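Local coordinates for heat-inducible transcription repressor hrcA homolog (Thermotoga maritima, PDB 1STZ), which probably represses the class I heat shock operons, grpE-dnaK-dnaJ and groELS, by binding DNA, and so prevents their induction, at residues 119-132 against 316-328. Numbering follows the deposited sequence.
Sequences VLFLAGNLLARLTE and RNHRVFEYILNRL
A123 faces I324, L127 faces V320 and T131 faces N317 where helices 119-131 and 316-328 run almost antiparallel, their axes 9.9 Å apart at 171°. A123 CB, a single methyl pointing at the other helix, meets I324 CG2 at 3.7 Å, the branch that a chi1 of -85° sets opposite the I324 backbone N. L328 CD2 touches A123 CB as well, and lies against V119 CG1 and L120 CD2. One turn on, L127 divides its branches, CD2 meeting V320 CG1 at 3.8 Å while CD1 approaches F321 CD1 obliquely at 3.8 Å. V320 CG1 also receives T131 CG2 and L130 CD1.

Polar groups gather around T131 and E132. R316, bent at chi3 (57°), lies with one guanidinium face over the T131 backbone. Its NE and NH2 grip N317 OD1 side-on, both at 3.1 Å, while N317 ND2 bonds T312. E132 OE1 makes a long salt bridge to R316 NH1 at the guanidinium edge, and T131 OG1 donates to L127 O.

F321 and T131 both touch L306, setting the pair against the five-stranded sheet of strands 299-309 and 287-296; L182 of the second subunit reaches L130. This HrcA C-terminal domain, of the GAF clan, thus exemplifies helices joined by apolar side chains with polar groups at one end: R316 is fixed by its own helix neighbour, and the one ion pair between the segments, being long, probably adds little.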
loop_
_atom_site.group_PDB
_atom_site.type_symbol
_atom_site.label_atom_id
_atom_site.label_comp_id
_atom_site.label_asym_id
_atom_site.label_seq_id
_atom_site.Cartn_x
_atom_site.Cartn_y
_atom_site.Cartn_z
ATOM N N VAL A 119 -8.198 8.673 10.174
ATOM C CA VAL A 119 -7.426 9.358 9.149
ATOM C C VAL A 119 -6.108 9.869 9.750
ATOM O O VAL A 119 -5.069 9.723 9.134
ATOM C CB VAL A 119 -8.184 10.529 8.485
ATOM C CG1 VAL A 119 -7.253 11.290 7.569
ATOM C CG2 VAL A 119 -9.371 10.021 7.688
ATOM N N LEU A 120 -6.160 10.441 10.948
ATOM C CA LEU A 120 -4.953 10.884 11.652
ATOM C C LEU A 120 -4.056 9.690 11.988
ATOM O O LEU A 120 -2.831 9.789 11.916
ATOM C CB LEU A 120 -5.307 11.638 12.938
ATOM C CG LEU A 120 -6.106 12.934 12.785
ATOM C CD1 LEU A 120 -6.391 13.563 14.155
ATOM C CD2 LEU A 120 -5.421 13.925 11.847
ATOM N N PHE A 121 -4.668 8.574 12.360
ATOM C CA PHE A 121 -3.951 7.335 12.676
ATOM C C PHE A 121 -3.139 6.837 11.471
ATOM O O PHE A 121 -1.975 6.469 11.606
ATOM C CB PHE A 121 -4.931 6.223 13.102
ATOM C CG PHE A 121 -4.240 4.920 13.479
ATOM C CD1 PHE A 121 -4.076 3.906 12.555
ATOM C CD2 PHE A 121 -3.710 4.740 14.755
ATOM C CE1 PHE A 121 -3.420 2.721 12.899
ATOM C CE2 PHE A 121 -3.060 3.551 15.106
ATOM C CZ PHE A 121 -2.909 2.551 14.179
ATOM N N LEU A 122 -3.768 6.821 10.293
ATOM C CA LEU A 122 -3.108 6.366 9.088
ATOM C C LEU A 122 -1.985 7.303 8.677
ATOM O O LEU A 122 -0.921 6.851 8.297
ATOM C CB LEU A 122 -4.093 6.205 7.942
ATOM C CG LEU A 122 -5.088 5.065 8.136
ATOM C CD1 LEU A 122 -6.265 5.213 7.178
ATOM C CD2 LEU A 122 -4.401 3.715 7.942
ATOM N N ALA A 123 -2.240 8.600 8.752
ATOM C CA ALA A 123 -1.242 9.600 8.402
ATOM C C ALA A 123 -0.002 9.501 9.294
ATOM O O ALA A 123 1.112 9.480 8.786
ATOM C CB ALA A 123 -1.838 11.026 8.443
ATOM N N GLY A 124 -0.188 9.409 10.600
ATOM C CA GLY A 124 0.925 9.408 11.542
ATOM C C GLY A 124 1.786 8.176 11.363
ATOM O O GLY A 124 3.032 8.239 11.336
ATOM N N ASN A 125 1.116 7.053 11.147
ATOM C CA ASN A 125 1.799 5.801 10.978
ATOM C C ASN A 125 2.550 5.668 9.652
ATOM O O ASN A 125 3.648 5.097 9.632
ATOM C CB ASN A 125 0.848 4.646 11.242
ATOM C CG ASN A 125 0.599 4.451 12.755
ATOM O OD1 ASN A 125 1.461 3.947 13.472
ATOM N ND2 ASN A 125 -0.550 4.914 13.242
ATOM N N LEU A 126 1.994 6.198 8.560
ATOM C CA LEU A 126 2.695 6.146 7.281
ATOM C C LEU A 126 3.920 7.090 7.315
ATOM O O LEU A 126 4.994 6.748 6.831
ATOM C CB LEU A 126 1.778 6.528 6.128
ATOM C CG LEU A 126 2.429 6.426 4.744
ATOM C CD1 LEU A 126 2.810 4.992 4.407
ATOM C CD2 LEU A 126 1.504 6.952 3.653
ATOM N N LEU A 127 3.719 8.272 7.882
ATOM C CA LEU A 127 4.765 9.260 8.038
ATOM C C LEU A 127 5.933 8.702 8.881
ATOM O O LEU A 127 7.083 8.832 8.496
ATOM C CB LEU A 127 4.200 10.527 8.699
ATOM C CG LEU A 127 4.726 11.934 8.399
ATOM C CD1 LEU A 127 4.481 12.897 9.564
ATOM C CD2 LEU A 127 6.126 12.020 7.959
ATOM N N ALA A 128 5.622 8.118 10.034
ATOM C CA ALA A 128 6.623 7.508 10.919
ATOM C C ALA A 128 7.372 6.383 10.225
ATOM O O ALA A 128 8.601 6.296 10.296
ATOM C CB ALA A 128 5.956 6.955 12.186
ATOM N N ARG A 129 6.631 5.513 9.559
ATOM C CA ARG A 129 7.237 4.380 8.867
ATOM C C ARG A 129 8.205 4.775 7.754
ATOM O O ARG A 129 9.306 4.240 7.679
ATOM C CB ARG A 129 6.163 3.483 8.293
ATOM C CG ARG A 129 6.716 2.262 7.618
ATOM C CD ARG A 129 5.720 1.148 7.497
ATOM N NE ARG A 129 4.475 1.591 6.873
ATOM C CZ ARG A 129 3.564 0.775 6.340
ATOM N NH1 ARG A 129 3.753 -0.547 6.333
ATOM N NH2 ARG A 129 2.452 1.281 5.806
ATOM N N LEU A 130 7.811 5.724 6.921
ATOM C CA LEU A 130 8.585 6.099 5.740
ATOM C C LEU A 130 9.818 6.952 6.059
ATOM O O LEU A 130 10.730 7.027 5.261
ATOM C CB LEU A 130 7.704 6.864 4.756
ATOM C CG LEU A 130 6.504 6.135 4.175
ATOM C CD1 LEU A 130 5.876 6.974 3.077
ATOM C CD2 LEU A 130 6.886 4.742 3.668
ATOM N N THR A 131 9.824 7.617 7.205
ATOM C CA THR A 131 10.943 8.457 7.611
ATOM C C THR A 131 11.761 7.886 8.771
ATOM O O THR A 131 12.712 8.524 9.210
ATOM C CB THR A 131 10.444 9.823 8.044
ATOM O OG1 THR A 131 9.597 9.674 9.190
ATOM C CG2 THR A 131 9.594 10.461 6.964
ATOM N N GLU A 132 11.371 6.730 9.288
ATOM C CA GLU A 132 11.963 6.165 10.494
ATOM C C GLU A 132 12.032 7.202 11.603
ATOM O O GLU A 132 13.072 7.357 12.261
ATOM C CB GLU A 132 13.364 5.601 10.194
ATOM C CG GLU A 132 13.394 4.513 9.122
ATOM C CD GLU A 132 14.799 4.283 8.564
ATOM O OE1 GLU A 132 15.604 5.251 8.506
ATOM O OE2 GLU A 132 15.102 3.136 8.159
ATOM N N ARG A 316 14.074 13.149 1.705
ATOM C CA ARG A 316 13.001 12.161 1.849
ATOM C C ARG A 316 12.001 12.638 2.905
ATOM O O ARG A 316 10.800 12.634 2.658
ATOM C CB ARG A 316 13.575 10.777 2.180
ATOM C CG ARG A 316 12.552 9.679 2.452
ATOM C CD ARG A 316 13.058 8.551 3.355
ATOM N NE ARG A 316 13.529 9.033 4.658
ATOM C CZ ARG A 316 14.228 8.318 5.545
ATOM N NH1 ARG A 316 14.565 7.067 5.297
ATOM N NH2 ARG A 316 14.616 8.872 6.690
ATOM N N ASN A 317 12.501 13.101 4.044
ATOM C CA ASN A 317 11.632 13.487 5.157
ATOM C C ASN A 317 10.746 14.687 4.817
ATOM O O ASN A 317 9.574 14.728 5.203
ATOM C CB ASN A 317 12.434 13.796 6.428
ATOM C CG ASN A 317 13.152 12.589 6.984
ATOM O OD1 ASN A 317 12.981 11.468 6.518
ATOM N ND2 ASN A 317 13.983 12.821 7.980
ATOM N N HIS A 318 11.325 15.663 4.126
ATOM C CA HIS A 318 10.604 16.849 3.673
ATOM C C HIS A 318 9.503 16.459 2.715
ATOM O O HIS A 318 8.364 16.905 2.844
ATOM C CB HIS A 318 11.516 17.856 2.966
ATOM C CG HIS A 318 10.786 19.073 2.503
ATOM N ND1 HIS A 318 10.402 19.255 1.194
ATOM C CD2 HIS A 318 10.327 20.151 3.186
ATOM C CE1 HIS A 318 9.734 20.390 1.091
ATOM N NE2 HIS A 318 9.679 20.958 2.283
ATOM N N ARG A 319 9.843 15.623 1.749
ATOM C CA ARG A 319 8.892 15.200 0.734
ATOM C C ARG A 319 7.700 14.456 1.337
ATOM O O ARG A 319 6.565 14.724 0.978
ATOM C CB ARG A 319 9.609 14.312 -0.259
ATOM C CG ARG A 319 8.764 13.711 -1.353
ATOM C CD ARG A 319 9.311 12.373 -1.816
ATOM N NE ARG A 319 10.742 12.477 -2.003
ATOM C CZ ARG A 319 11.649 11.547 -1.732
ATOM N NH1 ARG A 319 11.328 10.344 -1.282
ATOM N NH2 ARG A 319 12.918 11.834 -1.945
ATOM N N VAL A 320 7.979 13.505 2.214
ATOM C CA VAL A 320 6.960 12.681 2.820
ATOM C C VAL A 320 6.071 13.520 3.748
ATOM O O VAL A 320 4.863 13.341 3.753
ATOM C CB VAL A 320 7.574 11.503 3.599
ATOM C CG1 VAL A 320 6.533 10.775 4.400
ATOM C CG2 VAL A 320 8.218 10.541 2.660
ATOM N N PHE A 321 6.673 14.461 4.470
ATOM C CA PHE A 321 5.982 15.264 5.478
ATOM C C PHE A 321 5.050 16.200 4.784
ATOM O O PHE A 321 3.877 16.250 5.098
ATOM C CB PHE A 321 6.994 16.023 6.310
ATOM C CG PHE A 321 6.427 16.752 7.508
ATOM C CD1 PHE A 321 6.365 16.128 8.734
ATOM C CD2 PHE A 321 6.077 18.097 7.425
ATOM C CE1 PHE A 321 5.919 16.802 9.857
ATOM C CE2 PHE A 321 5.623 18.789 8.548
ATOM C CZ PHE A 321 5.526 18.139 9.757
ATOM N N GLU A 322 5.563 16.901 3.788
ATOM C CA GLU A 322 4.746 17.791 2.998
ATOM C C GLU A 322 3.551 17.091 2.291
ATOM O O GLU A 322 2.436 17.613 2.300
ATOM C CB GLU A 322 5.607 18.532 1.976
ATOM C CG GLU A 322 4.804 19.571 1.224
ATOM C CD GLU A 322 5.604 20.396 0.228
ATOM O OE1 GLU A 322 6.472 19.840 -0.489
ATOM O OE2 GLU A 322 5.316 21.612 0.134
ATOM N N TYR A 323 3.776 15.940 1.668
ATOM C CA TYR A 323 2.673 15.196 1.031
ATOM C C TYR A 323 1.557 14.872 2.021
ATOM O O TYR A 323 0.399 15.136 1.744
ATOM C CB TYR A 323 3.179 13.905 0.387
ATOM C CG TYR A 323 2.184 13.205 -0.516
ATOM C CD1 TYR A 323 2.122 13.495 -1.882
ATOM C CD2 TYR A 323 1.317 12.241 -0.020
ATOM C CE1 TYR A 323 1.226 12.847 -2.709
ATOM C CE2 TYR A 323 0.420 11.590 -0.846
ATOM C CZ TYR A 323 0.372 11.899 -2.174
ATOM O OH TYR A 323 -0.515 11.236 -2.979
ATOM N N ILE A 324 1.911 14.326 3.183
ATOM C CA ILE A 324 0.916 13.873 4.159
ATOM C C ILE A 324 0.157 15.048 4.760
ATOM O O ILE A 324 -1.061 14.973 4.926
ATOM C CB ILE A 324 1.562 13.003 5.289
ATOM C CG1 ILE A 324 1.666 11.550 4.860
ATOM C CG2 ILE A 324 0.668 12.920 6.528
ATOM C CD1 ILE A 324 2.742 11.272 4.017
ATOM N N LEU A 325 0.877 16.110 5.106
ATOM C CA LEU A 325 0.243 17.317 5.600
ATOM C C LEU A 325 -0.763 17.842 4.601
ATOM O O LEU A 325 -1.855 18.199 4.992
ATOM C CB LEU A 325 1.237 18.424 5.896
ATOM C CG LEU A 325 1.600 18.794 7.338
ATOM C CD1 LEU A 325 2.183 20.162 7.302
ATOM C CD2 LEU A 325 0.440 18.750 8.289
ATOM N N ASN A 326 -0.383 17.941 3.330
ATOM C CA ASN A 326 -1.320 18.371 2.284
ATOM C C ASN A 326 -2.543 17.433 2.173
ATOM O O ASN A 326 -3.636 17.888 1.882
ATOM C CB ASN A 326 -0.640 18.447 0.919
ATOM C CG ASN A 326 0.307 19.631 0.789
ATOM O OD1 ASN A 326 0.301 20.551 1.601
ATOM N ND2 ASN A 326 1.124 19.609 -0.252
ATOM N N ARG A 327 -2.342 16.141 2.413
ATOM C CA ARG A 327 -3.443 15.169 2.406
ATOM C C ARG A 327 -4.378 15.373 3.570
ATOM O O ARG A 327 -5.565 15.187 3.434
ATOM C CB ARG A 327 -2.926 13.732 2.506
ATOM C CG ARG A 327 -2.686 13.053 1.204
ATOM C CD ARG A 327 -2.153 13.923 0.160
ATOM N NE ARG A 327 -3.015 14.002 -0.999
ATOM C CZ ARG A 327 -3.165 15.082 -1.769
ATOM N NH1 ARG A 327 -2.524 16.217 -1.498
ATOM N NH2 ARG A 327 -3.969 15.019 -2.859
ATOM N N LEU A 328 -3.833 15.732 4.722
ATOM C CA LEU A 328 -4.645 15.924 5.903
ATOM C C LEU A 328 -5.479 17.164 5.713
ATOM O O LEU A 328 -6.660 17.159 6.020
ATOM C CB LEU A 328 -3.779 16.062 7.166
ATOM C CG LEU A 328 -3.197 14.759 7.704
ATOM C CD1 LEU A 328 -2.315 15.051 8.886
ATOM C CD2 LEU A 328 -4.297 13.798 8.088
#